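Local structure of alternansucrase (Leuconostoc mesenteroides, 6HVG) at residues A[347-352]-A[1398-1403]; A[748-753]-A[830-835]; A[821-826]-A[1081-1086]; A[1367-1372]-A[1377-1382]. The protein is a large glycosyl hydrolase family 70 protein that joins a TIM-barrel-type domain to choline-binding and putative cell-wall-binding repeats. One frame throughout, in Å; residues are numbered along the deposited sequence.

Contact 1: A[347-352]-A[1398-1403]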
# COMPACT_ATOMS: atom_id res chain seq x y z
N HIS A 347 29.12 34.82 -9.04
CA HIS A 347 27.72 34.56 -8.71
C HIS A 347 27.23 35.49 -7.59
O HIS A 347 27.87 35.63 -6.57
CB HIS A 347 27.46 33.09 -8.30
CG HIS A 347 27.83 32.09 -9.37
ND1 HIS A 347 28.09 32.46 -10.67
CD2 HIS A 347 27.98 30.74 -9.33
CE1 HIS A 347 28.38 31.39 -11.39
NE2 HIS A 347 28.33 30.33 -10.60
N LEU A 348 26.07 36.11 -7.80
CA LEU A 348 25.41 36.92 -6.79
C LEU A 348 24.85 35.98 -5.72
O LEU A 348 24.16 35.01 -6.03
CB LEU A 348 24.28 37.72 -7.43
CG LEU A 348 23.41 38.55 -6.48
CD1 LEU A 348 24.22 39.67 -5.88
CD2 LEU A 348 22.19 39.10 -7.21
N ARG A 349 25.17 36.26 -4.46
CA ARG A 349 24.78 35.39 -3.35
C ARG A 349 23.59 35.99 -2.59
O ARG A 349 23.68 37.08 -2.01
CB ARG A 349 25.96 35.17 -2.41
CG ARG A 349 27.23 34.79 -3.13
CD ARG A 349 27.00 33.54 -3.97
NE ARG A 349 26.47 32.45 -3.14
CZ ARG A 349 27.17 31.42 -2.67
NH1 ARG A 349 28.45 31.27 -2.95
NH2 ARG A 349 26.57 30.51 -1.92
N LYS A 350 22.48 35.27 -2.63
CA LYS A 350 21.29 35.68 -1.97
C LYS A 350 21.05 34.76 -0.79
O LYS A 350 21.49 33.63 -0.80
CB LYS A 350 20.11 35.61 -2.94
CG LYS A 350 20.30 36.44 -4.22
CD LYS A 350 19.02 36.43 -5.04
CE LYS A 350 19.22 37.07 -6.39
NZ LYS A 350 18.11 36.68 -7.30
N ASN A 351 20.35 35.28 0.21
CA ASN A 351 20.13 34.62 1.50
C ASN A 351 21.44 34.12 2.10
O ASN A 351 21.55 32.97 2.49
CB ASN A 351 19.10 33.52 1.38
CG ASN A 351 18.61 33.02 2.74
OD1 ASN A 351 18.42 33.81 3.70
ND2 ASN A 351 18.38 31.71 2.83
N TYR A 352 22.41 35.03 2.19
CA TYR A 352 23.78 34.71 2.59
C TYR A 352 24.16 35.64 3.74
O TYR A 352 24.12 36.87 3.59
CB TYR A 352 24.72 34.92 1.40
CG TYR A 352 26.12 34.38 1.55
CD1 TYR A 352 27.10 35.08 2.27
CD2 TYR A 352 26.50 33.20 0.94
CE1 TYR A 352 28.40 34.59 2.41
CE2 TYR A 352 27.80 32.70 1.07
CZ TYR A 352 28.75 33.40 1.81
OH TYR A 352 30.05 32.92 1.93
N ASN A 1398 24.97 24.58 -9.05
CA ASN A 1398 26.15 24.69 -8.20
C ASN A 1398 26.14 23.58 -7.15
O ASN A 1398 25.10 23.30 -6.54
CB ASN A 1398 26.20 26.05 -7.50
CG ASN A 1398 26.42 27.18 -8.48
OD1 ASN A 1398 25.48 27.89 -8.81
ND2 ASN A 1398 27.64 27.34 -8.96
N PHE A 1399 27.28 22.93 -6.98
CA PHE A 1399 27.38 21.85 -6.01
C PHE A 1399 28.30 22.26 -4.87
O PHE A 1399 29.29 22.95 -5.08
CB PHE A 1399 27.82 20.54 -6.70
CG PHE A 1399 26.66 19.74 -7.25
CD1 PHE A 1399 26.08 18.70 -6.52
CD2 PHE A 1399 26.10 20.07 -8.48
CE1 PHE A 1399 24.99 17.99 -7.00
CE2 PHE A 1399 25.00 19.37 -8.97
CZ PHE A 1399 24.45 18.33 -8.23
N TYR A 1400 27.93 21.91 -3.65
CA TYR A 1400 28.78 22.15 -2.47
C TYR A 1400 28.82 20.89 -1.61
O TYR A 1400 27.94 20.03 -1.69
CB TYR A 1400 28.27 23.32 -1.65
CG TYR A 1400 27.86 24.55 -2.44
CD1 TYR A 1400 28.75 25.61 -2.65
CD2 TYR A 1400 26.56 24.67 -2.94
CE1 TYR A 1400 28.35 26.76 -3.34
CE2 TYR A 1400 26.17 25.80 -3.64
CZ TYR A 1400 27.05 26.84 -3.84
OH TYR A 1400 26.63 27.95 -4.53
N HIS A 1401 29.87 20.78 -0.80
CA HIS A 1401 30.01 19.67 0.14
C HIS A 1401 30.19 20.21 1.53
O HIS A 1401 30.91 21.19 1.75
CB HIS A 1401 31.18 18.74 -0.21
CG HIS A 1401 31.45 17.71 0.83
ND1 HIS A 1401 32.49 17.80 1.74
CD2 HIS A 1401 30.78 16.57 1.14
CE1 HIS A 1401 32.46 16.74 2.54
NE2 HIS A 1401 31.44 15.98 2.20
N LEU A 1402 29.53 19.55 2.48
CA LEU A 1402 29.66 19.90 3.87
C LEU A 1402 30.32 18.76 4.60
O LEU A 1402 29.84 17.61 4.58
CB LEU A 1402 28.31 20.27 4.46
CG LEU A 1402 27.63 21.38 3.65
CD1 LEU A 1402 26.12 21.32 3.80
CD2 LEU A 1402 28.22 22.72 4.06
N ASN A 1403 31.44 19.08 5.25
CA ASN A 1403 32.24 18.13 6.02
C ASN A 1403 31.43 17.63 7.21
O ASN A 1403 30.27 18.02 7.39
CB ASN A 1403 33.53 18.81 6.47
CG ASN A 1403 34.55 18.93 5.33
OD1 ASN A 1403 34.54 18.16 4.38
ND2 ASN A 1403 35.43 19.93 5.43

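Contact 2: A[748-753]-A[830-835]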
# COMPACT_ATOMS: atom_id res chain seq x y z
N PHE A 748 -1.36 -23.07 -2.31
CA PHE A 748 -2.43 -22.59 -3.17
C PHE A 748 -1.90 -21.93 -4.41
O PHE A 748 -0.74 -21.60 -4.49
CB PHE A 748 -3.31 -21.60 -2.41
CG PHE A 748 -2.56 -20.44 -1.82
CD1 PHE A 748 -2.02 -20.51 -0.54
CD2 PHE A 748 -2.39 -19.28 -2.54
CE1 PHE A 748 -1.33 -19.45 0.01
CE2 PHE A 748 -1.70 -18.21 -2.00
CZ PHE A 748 -1.17 -18.30 -0.72
N VAL A 749 -2.79 -21.76 -5.39
CA VAL A 749 -2.49 -21.03 -6.62
C VAL A 749 -2.95 -19.58 -6.48
O VAL A 749 -2.24 -18.67 -6.85
CB VAL A 749 -3.18 -21.66 -7.83
CG1 VAL A 749 -2.86 -20.89 -9.10
CG2 VAL A 749 -2.73 -23.12 -7.97
N ARG A 750 -4.14 -19.39 -5.93
CA ARG A 750 -4.68 -18.05 -5.67
C ARG A 750 -5.37 -18.02 -4.34
O ARG A 750 -5.67 -19.06 -3.77
CB ARG A 750 -5.67 -17.60 -6.77
CG ARG A 750 -5.03 -17.46 -8.14
CD ARG A 750 -5.71 -16.41 -8.99
NE ARG A 750 -7.10 -16.77 -9.27
CZ ARG A 750 -8.16 -16.00 -9.04
NH1 ARG A 750 -8.05 -14.79 -8.52
NH2 ARG A 750 -9.35 -16.47 -9.34
N ALA A 751 -5.63 -16.82 -3.84
CA ALA A 751 -6.32 -16.65 -2.57
C ALA A 751 -7.23 -15.43 -2.61
O ALA A 751 -7.16 -14.64 -3.55
CB ALA A 751 -5.31 -16.54 -1.45
N HIS A 752 -8.05 -15.27 -1.59
CA HIS A 752 -8.95 -14.12 -1.48
C HIS A 752 -8.12 -12.83 -1.51
O HIS A 752 -8.60 -11.79 -1.94
CB HIS A 752 -9.80 -14.20 -0.20
CG HIS A 752 -9.05 -13.85 1.07
ND1 HIS A 752 -8.33 -14.77 1.79
CD2 HIS A 752 -8.90 -12.67 1.72
CE1 HIS A 752 -7.78 -14.18 2.84
NE2 HIS A 752 -8.11 -12.90 2.82
N ASP A 753 -6.87 -12.95 -1.04
CA ASP A 753 -5.93 -11.85 -0.97
C ASP A 753 -4.67 -12.10 -1.81
O ASP A 753 -3.65 -11.45 -1.58
CB ASP A 753 -5.54 -11.59 0.49
CG ASP A 753 -4.83 -12.79 1.15
OD1 ASP A 753 -4.73 -13.87 0.54
OD2 ASP A 753 -4.36 -12.63 2.30
N TYR A 830 -15.97 -20.37 -8.77
CA TYR A 830 -17.12 -19.54 -9.07
C TYR A 830 -16.63 -18.12 -9.30
O TYR A 830 -15.48 -17.80 -8.98
CB TYR A 830 -18.14 -19.62 -7.93
CG TYR A 830 -18.63 -21.04 -7.76
CD1 TYR A 830 -17.97 -21.93 -6.91
CD2 TYR A 830 -19.72 -21.52 -8.50
CE1 TYR A 830 -18.40 -23.24 -6.78
CE2 TYR A 830 -20.15 -22.84 -8.38
CZ TYR A 830 -19.49 -23.69 -7.52
OH TYR A 830 -19.90 -24.99 -7.38
N LEU A 831 -17.46 -17.27 -9.90
CA LEU A 831 -17.05 -15.91 -10.21
C LEU A 831 -16.95 -15.07 -8.95
O LEU A 831 -17.82 -15.15 -8.07
CB LEU A 831 -18.02 -15.27 -11.19
CG LEU A 831 -18.05 -15.87 -12.60
CD1 LEU A 831 -19.12 -15.17 -13.43
CD2 LEU A 831 -16.69 -15.80 -13.30
N GLU A 832 -15.91 -14.25 -8.88
CA GLU A 832 -15.54 -13.53 -7.65
C GLU A 832 -16.47 -12.42 -7.21
O GLU A 832 -16.42 -12.02 -6.05
CB GLU A 832 -14.13 -12.96 -7.77
CG GLU A 832 -13.07 -13.98 -7.40
CD GLU A 832 -11.73 -13.70 -8.04
OE1 GLU A 832 -11.65 -13.68 -9.28
OE2 GLU A 832 -10.76 -13.50 -7.31
N GLY A 833 -17.32 -11.93 -8.12
CA GLY A 833 -18.29 -10.89 -7.79
C GLY A 833 -19.73 -11.39 -7.80
O GLY A 833 -20.00 -12.56 -8.05
N GLY A 834 -20.65 -10.48 -7.53
CA GLY A 834 -22.05 -10.79 -7.53
C GLY A 834 -22.36 -11.71 -6.38
O GLY A 834 -21.75 -11.64 -5.32
N GLN A 835 -23.31 -12.61 -6.61
CA GLN A 835 -23.89 -13.43 -5.57
C GLN A 835 -23.08 -14.70 -5.34
O GLN A 835 -22.37 -15.16 -6.22
CB GLN A 835 -25.32 -13.77 -5.98
CG GLN A 835 -26.21 -12.55 -6.01
CD GLN A 835 -26.53 -12.04 -4.63
OE1 GLN A 835 -26.45 -10.85 -4.37
NE2 GLN A 835 -26.91 -12.94 -3.74

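Contact 3: A[821-826]-A[1081-1086]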
# COMPACT_ATOMS: atom_id res chain seq x y z
N VAL A 821 -1.07 -29.97 2.05
CA VAL A 821 -2.51 -29.86 2.05
C VAL A 821 -2.90 -28.78 1.05
O VAL A 821 -2.72 -27.60 1.31
CB VAL A 821 -3.06 -29.46 3.41
CG1 VAL A 821 -4.58 -29.27 3.32
CG2 VAL A 821 -2.70 -30.47 4.50
N PRO A 822 -3.40 -29.17 -0.13
CA PRO A 822 -3.74 -28.11 -1.09
C PRO A 822 -4.95 -27.28 -0.65
O PRO A 822 -5.80 -27.79 0.06
CB PRO A 822 -4.05 -28.87 -2.37
CG PRO A 822 -4.44 -30.23 -1.90
CD PRO A 822 -3.59 -30.50 -0.69
N ARG A 823 -4.97 -26.01 -1.03
CA ARG A 823 -6.14 -25.17 -0.83
C ARG A 823 -6.69 -24.65 -2.15
O ARG A 823 -5.94 -24.20 -3.02
CB ARG A 823 -5.82 -24.00 0.08
CG ARG A 823 -7.08 -23.27 0.50
CD ARG A 823 -6.80 -22.19 1.54
NE ARG A 823 -6.02 -21.12 0.97
CZ ARG A 823 -5.65 -20.03 1.62
NH1 ARG A 823 -6.03 -19.86 2.88
NH2 ARG A 823 -4.91 -19.12 0.99
N VAL A 824 -8.01 -24.73 -2.27
CA VAL A 824 -8.71 -24.32 -3.46
C VAL A 824 -9.50 -23.03 -3.23
O VAL A 824 -10.23 -22.90 -2.23
CB VAL A 824 -9.69 -25.42 -3.93
CG1 VAL A 824 -10.41 -24.98 -5.19
CG2 VAL A 824 -8.95 -26.73 -4.17
N TYR A 825 -9.35 -22.10 -4.16
CA TYR A 825 -9.94 -20.76 -4.01
C TYR A 825 -11.30 -20.72 -4.68
O TYR A 825 -11.43 -20.97 -5.87
CB TYR A 825 -8.97 -19.70 -4.62
CG TYR A 825 -9.50 -18.27 -4.63
CD1 TYR A 825 -10.11 -17.73 -3.51
CD2 TYR A 825 -9.38 -17.46 -5.76
CE1 TYR A 825 -10.59 -16.42 -3.53
CE2 TYR A 825 -9.85 -16.16 -5.77
CZ TYR A 825 -10.46 -15.65 -4.66
OH TYR A 825 -10.94 -14.37 -4.68
N TYR A 826 -12.31 -20.35 -3.90
CA TYR A 826 -13.67 -20.10 -4.40
C TYR A 826 -13.70 -19.42 -5.75
O TYR A 826 -14.46 -19.82 -6.61
CB TYR A 826 -14.41 -19.22 -3.37
CG TYR A 826 -15.70 -18.62 -3.88
CD1 TYR A 826 -16.91 -19.31 -3.80
CD2 TYR A 826 -15.71 -17.37 -4.45
CE1 TYR A 826 -18.09 -18.73 -4.23
CE2 TYR A 826 -16.88 -16.79 -4.89
CZ TYR A 826 -18.07 -17.48 -4.78
OH TYR A 826 -19.22 -16.88 -5.23
N SER A 1081 -11.81 -29.72 4.98
CA SER A 1081 -12.03 -28.49 5.78
C SER A 1081 -12.48 -27.29 4.95
O SER A 1081 -11.93 -27.01 3.90
CB SER A 1081 -10.78 -28.12 6.55
OG SER A 1081 -11.10 -27.14 7.53
N PHE A 1082 -13.49 -26.58 5.44
CA PHE A 1082 -14.08 -25.44 4.76
C PHE A 1082 -13.61 -24.16 5.44
O PHE A 1082 -13.96 -23.90 6.59
CB PHE A 1082 -15.59 -25.51 4.81
CG PHE A 1082 -16.28 -24.71 3.72
CD1 PHE A 1082 -16.37 -23.33 3.80
CD2 PHE A 1082 -16.83 -25.35 2.62
CE1 PHE A 1082 -16.99 -22.61 2.81
CE2 PHE A 1082 -17.47 -24.63 1.63
CZ PHE A 1082 -17.55 -23.27 1.72
N GLU A 1083 -12.80 -23.38 4.74
CA GLU A 1083 -12.34 -22.10 5.27
C GLU A 1083 -13.39 -21.08 4.94
O GLU A 1083 -13.55 -20.70 3.78
CB GLU A 1083 -10.98 -21.71 4.70
CG GLU A 1083 -10.32 -20.56 5.43
CD GLU A 1083 -9.20 -19.91 4.62
OE1 GLU A 1083 -8.38 -20.64 4.03
OE2 GLU A 1083 -9.17 -18.65 4.57
N LEU A 1084 -14.13 -20.67 5.96
CA LEU A 1084 -15.19 -19.65 5.84
C LEU A 1084 -14.58 -18.27 6.00
O LEU A 1084 -13.63 -18.09 6.75
CB LEU A 1084 -16.25 -19.84 6.92
CG LEU A 1084 -17.12 -21.09 6.81
CD1 LEU A 1084 -17.42 -21.67 8.16
CD2 LEU A 1084 -18.43 -20.80 6.09
N ALA A 1085 -15.18 -17.29 5.35
CA ALA A 1085 -14.80 -15.90 5.52
C ALA A 1085 -14.88 -15.50 7.00
O ALA A 1085 -15.54 -16.19 7.79
CB ALA A 1085 -15.70 -15.00 4.70
N PRO A 1086 -14.19 -14.41 7.38
CA PRO A 1086 -14.33 -13.88 8.73
C PRO A 1086 -15.73 -13.37 8.94
O PRO A 1086 -16.23 -12.57 8.14
CB PRO A 1086 -13.33 -12.73 8.77
CG PRO A 1086 -13.16 -12.34 7.33
CD PRO A 1086 -13.21 -13.64 6.60

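Contact 4: A[1367-1372]-A[1377-1382]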
# COMPACT_ATOMS: atom_id res chain seq x y z
N LYS A 1367 17.85 27.98 4.89
CA LYS A 1367 18.01 27.65 3.48
C LYS A 1367 19.11 28.52 2.88
O LYS A 1367 18.95 29.11 1.81
CB LYS A 1367 16.66 27.79 2.73
CG LYS A 1367 16.52 26.88 1.52
CD LYS A 1367 15.25 27.15 0.70
CE LYS A 1367 15.17 26.20 -0.50
NZ LYS A 1367 15.02 24.78 -0.06
N GLY A 1368 20.25 28.58 3.56
CA GLY A 1368 21.33 29.46 3.12
C GLY A 1368 22.63 29.33 3.87
O GLY A 1368 22.71 28.66 4.91
N PHE A 1369 23.67 29.96 3.33
CA PHE A 1369 24.99 29.84 3.89
C PHE A 1369 25.28 30.92 4.91
O PHE A 1369 24.88 32.07 4.75
CB PHE A 1369 26.04 29.87 2.77
CG PHE A 1369 26.01 28.65 1.89
CD1 PHE A 1369 25.22 28.64 0.75
CD2 PHE A 1369 26.79 27.52 2.17
CE1 PHE A 1369 25.19 27.55 -0.09
CE2 PHE A 1369 26.76 26.42 1.33
CZ PHE A 1369 25.95 26.44 0.22
N GLY A 1370 26.03 30.56 5.96
CA GLY A 1370 26.31 31.47 7.07
C GLY A 1370 27.75 31.41 7.48
O GLY A 1370 28.25 30.32 7.76
N THR A 1371 28.42 32.55 7.50
CA THR A 1371 29.83 32.63 7.86
C THR A 1371 29.96 32.82 9.36
O THR A 1371 29.23 33.61 9.94
CB THR A 1371 30.54 33.80 7.16
OG1 THR A 1371 30.19 33.81 5.78
CG2 THR A 1371 32.05 33.66 7.26
N ASP A 1372 30.88 32.08 9.99
CA ASP A 1372 31.19 32.26 11.41
C ASP A 1372 32.19 33.40 11.59
O ASP A 1372 32.61 34.02 10.61
CB ASP A 1372 31.64 30.94 12.07
CG ASP A 1372 33.09 30.58 11.77
OD1 ASP A 1372 33.54 30.71 10.61
OD2 ASP A 1372 33.78 30.10 12.69
N VAL A 1377 32.48 28.72 6.30
CA VAL A 1377 31.11 28.78 5.80
C VAL A 1377 30.37 27.50 6.14
O VAL A 1377 30.91 26.41 5.97
CB VAL A 1377 31.05 29.06 4.28
CG1 VAL A 1377 29.60 29.17 3.84
CG2 VAL A 1377 31.80 30.35 3.95
N TYR A 1378 29.15 27.64 6.64
CA TYR A 1378 28.26 26.52 6.95
C TYR A 1378 26.95 26.71 6.18
O TYR A 1378 26.71 27.80 5.66
CB TYR A 1378 27.97 26.47 8.44
CG TYR A 1378 29.19 26.34 9.34
CD1 TYR A 1378 30.00 27.42 9.63
CD2 TYR A 1378 29.52 25.10 9.91
CE1 TYR A 1378 31.11 27.28 10.46
CE2 TYR A 1378 30.62 24.95 10.74
CZ TYR A 1378 31.41 26.04 11.01
OH TYR A 1378 32.49 25.87 11.84
N TYR A 1379 26.13 25.67 6.08
CA TYR A 1379 24.81 25.79 5.48
C TYR A 1379 23.73 25.38 6.47
O TYR A 1379 23.92 24.49 7.27
CB TYR A 1379 24.69 24.93 4.21
CG TYR A 1379 23.31 24.95 3.54
CD1 TYR A 1379 22.33 24.02 3.85
CD2 TYR A 1379 22.99 25.92 2.59
CE1 TYR A 1379 21.09 24.05 3.24
CE2 TYR A 1379 21.74 25.96 1.98
CZ TYR A 1379 20.80 25.01 2.31
OH TYR A 1379 19.55 25.07 1.72
N PHE A 1380 22.57 26.05 6.36
CA PHE A 1380 21.46 25.83 7.27
C PHE A 1380 20.20 25.54 6.47
O PHE A 1380 19.88 26.28 5.52
CB PHE A 1380 21.32 27.06 8.19
CG PHE A 1380 22.57 27.34 8.97
CD1 PHE A 1380 22.77 26.77 10.20
CD2 PHE A 1380 23.57 28.14 8.45
CE1 PHE A 1380 23.93 27.00 10.91
CE2 PHE A 1380 24.74 28.39 9.15
CZ PHE A 1380 24.92 27.81 10.38
N ASP A 1381 19.47 24.50 6.88
CA ASP A 1381 18.37 23.96 6.08
C ASP A 1381 17.04 24.75 6.18
O ASP A 1381 16.98 25.79 6.81
CB ASP A 1381 18.17 22.47 6.40
CG ASP A 1381 17.56 22.23 7.74
OD1 ASP A 1381 16.97 23.17 8.33
OD2 ASP A 1381 17.63 21.07 8.22
N ASP A 1382 16.01 24.25 5.52
CA ASP A 1382 14.67 24.86 5.50
C ASP A 1382 14.21 25.31 6.89
O ASP A 1382 13.54 26.34 7.00
CB ASP A 1382 13.63 23.87 4.95
CG ASP A 1382 13.89 23.46 3.51
OD1 ASP A 1382 15.07 23.33 3.11
OD2 ASP A 1382 12.90 23.22 2.77

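Contact 1: A[347-352]-A[1398-1403]
The Arg349 guanidinium lies between two tyrosines, with the hydroxyl of Tyr1400 over one face and CE2 of Tyr352 over the other, while the His347 ring receives the Asn1398 amide at its edge. The contact joins a loop of a choline-binding repeat, 347-352, to the strand 1399-1402 of a β-hairpin more than a thousand residues further on. Asn1398 ND2 lies near the imidazole plane, 3.4 Å from His347 CD2, and the amide is turned 64° to the ring. Asn1398 OD1 accepts a hydrogen bond from Asn318, which helps fix the rotation of the amide. Phe320 meets the His347 ring nearly at right angles.

Arginine suits position 349 because its long chain can fold back and still present a flat, polar end to aromatic neighbours. The chain folds at chi2 and chi3 and turns the guanidinium toward Tyr1400, whose ring plane is inclined to it by 32°. A long, weak ion pair links Arg349 NH1 to Asp343. Tyrosine at 1400 has the reach to span the gap from its strand: its OH comes within 3.7 Å of Arg349 NH2.

Contact 2: A[748-753]-A[830-835]
A salt bridge between Arg750 and Glu832 carries this contact, with NH1 of the arginine donating to OE2 of the glutamate at 3.2 Å and an N-H...O angle of 158°. The acceptor lies close to the guanidinium plane, at its edge, but the donor reaches OE2 on the syn side from outside the carboxylate plane. The two flat groups are turned 69° against each other, and the pair is held through one bond: Glu832 OE1 stays 3.6 Å from Arg750 NH2.

Both ends have further partners, Glu832 OE1 and OE2 the hydroxyls of Tyr789 and Tyr825, Arg750 NH2 a salt bridge to Asp828, and NH1 the backbone oxygen of Asp755. Arginine fits here because its several N-H groups can serve separate acceptors at once, and glutamate because its chain, extended beyond CG, carries a two-oxygen acceptor across to them. Both residues are buried, so this network probably offsets the cost of enclosing their charges.

The pair joins two loops of the TIM-barrel-type domain: 748-753 follows strand 745-747, whereas 830-835 follows strand 821-825 and the short helix 826-829. Helices 779-793 and 807-814 lie alongside, the latter packing its Leu807 against Arg750.

Contact 3: A[821-826]-A[1081-1086]
Arg823 and Glu1083 form a buried salt bridge across the parallel sheet of the TIM-barrel-type domain. NH1 of Arg823 donates a hydrogen bond of 2.7 Å to OE1 of Glu1083, and OE1 accepts through its syn lone pair. The bond is bent, with an N-H...O angle of 136°, and the oxygen sits 27° out of the guanidinium plane. Glu1083 OE1 also lies near the aliphatic part of the arginine, at 3.3 Å from CD of Arg823.

Strands 821-825 and 1081-1083 are not direct neighbours: strand 1045-1047 runs between them, and the CA atoms of Arg823 and Glu1083 are 9.2 Å apart. Long side chains such as arginine and glutamate suit a gap of this width. Both leave the backbone with CG opposite the main-chain N. The glutamate continues extended, whereas the arginine bends at chi3 and brings NH1 round to it.

Further out, Glu1083 packs on Glu1047 of the intervening strand and on Ile1153 of strand 1151-1156, which flanks strand 1081-1083 on its other side. Glu1047 and Arg619 add only long, weak ion pairs, to Arg823 and Glu1083 respectively. Mutual neutralisation probably makes it easier to bury the two charges. Ala751 and Phe748 pack against the arginine, CD1 of the Phe748 ring lying against NH2 of Arg823.

Contact 4: A[1367-1372]-A[1377-1382]
Tyr1379 turns its ring edge onto the face of Phe1369, CD2 standing over the centre of the phenylalanine ring. This T-shaped pair has centroids 5.1 Å apart and planes at 66°. Val1377 extends the same side of the sheet, its CG1 branch packing against the Phe1369 ring at 3.7 Å from Phe1369 CD2. The tyrosine, with CG opposite its backbone N (chi1 178°), runs back along Gly1368 until its OH lies beside CG of Lys1367.

These residues belong to a β-hairpin of a putative cell-wall-binding repeat, antiparallel strands 1368-1371 and 1377-1380. Gly1368 pairs with Phe1380 and Gly1370 with Tyr1378, each through two backbone hydrogen bonds; that from Gly1370 N to Tyr1378 O is 2.9 Å long. At Gly1370 the lack of a side chain leaves room for the Phe1380 ring, since a CB there would clash with CE2. Lys1367 and Gly1368 both face Phe1380 in a G1 bulge, Lys1367 adopting a left-handed backbone conformation (phi 65°). Lys1367 N donates to Asp1381 O at 3.0 Å, from well above the carbonyl plane. At the exposed end, lysine's long chain, bent at chi4, brings Lys1367 NZ to 3.5 Å from Asp1382 OD1, a salt bridge whose hydrogen bond is weak.

In the fold
The four contacts form two neighbouring pairs on opposite sides of the chain's centre. Contacts 1 and 4, with centres 8 Å apart, share the repeat region: Phe1369 of the hairpin touches both Arg349 and Tyr1400, and Asn351 ND2 makes a weak hydrogen bond to Lys1367 O. Contacts 2 and 3, centres 11 Å apart, lie in the barrel-type domain and touch through Tyr825, which also packs on the 748-753 loop, its CB against Arg750 O. Contacts 1 and 3 are 63 Å apart between centres. Along the chain, contact 1 closes a loop enclosing the other three, whereas contacts 2 and 3 interlock. The calcium ion is held by Glu575, Asp581, Asn625 and Asp1159, none of them in these segments.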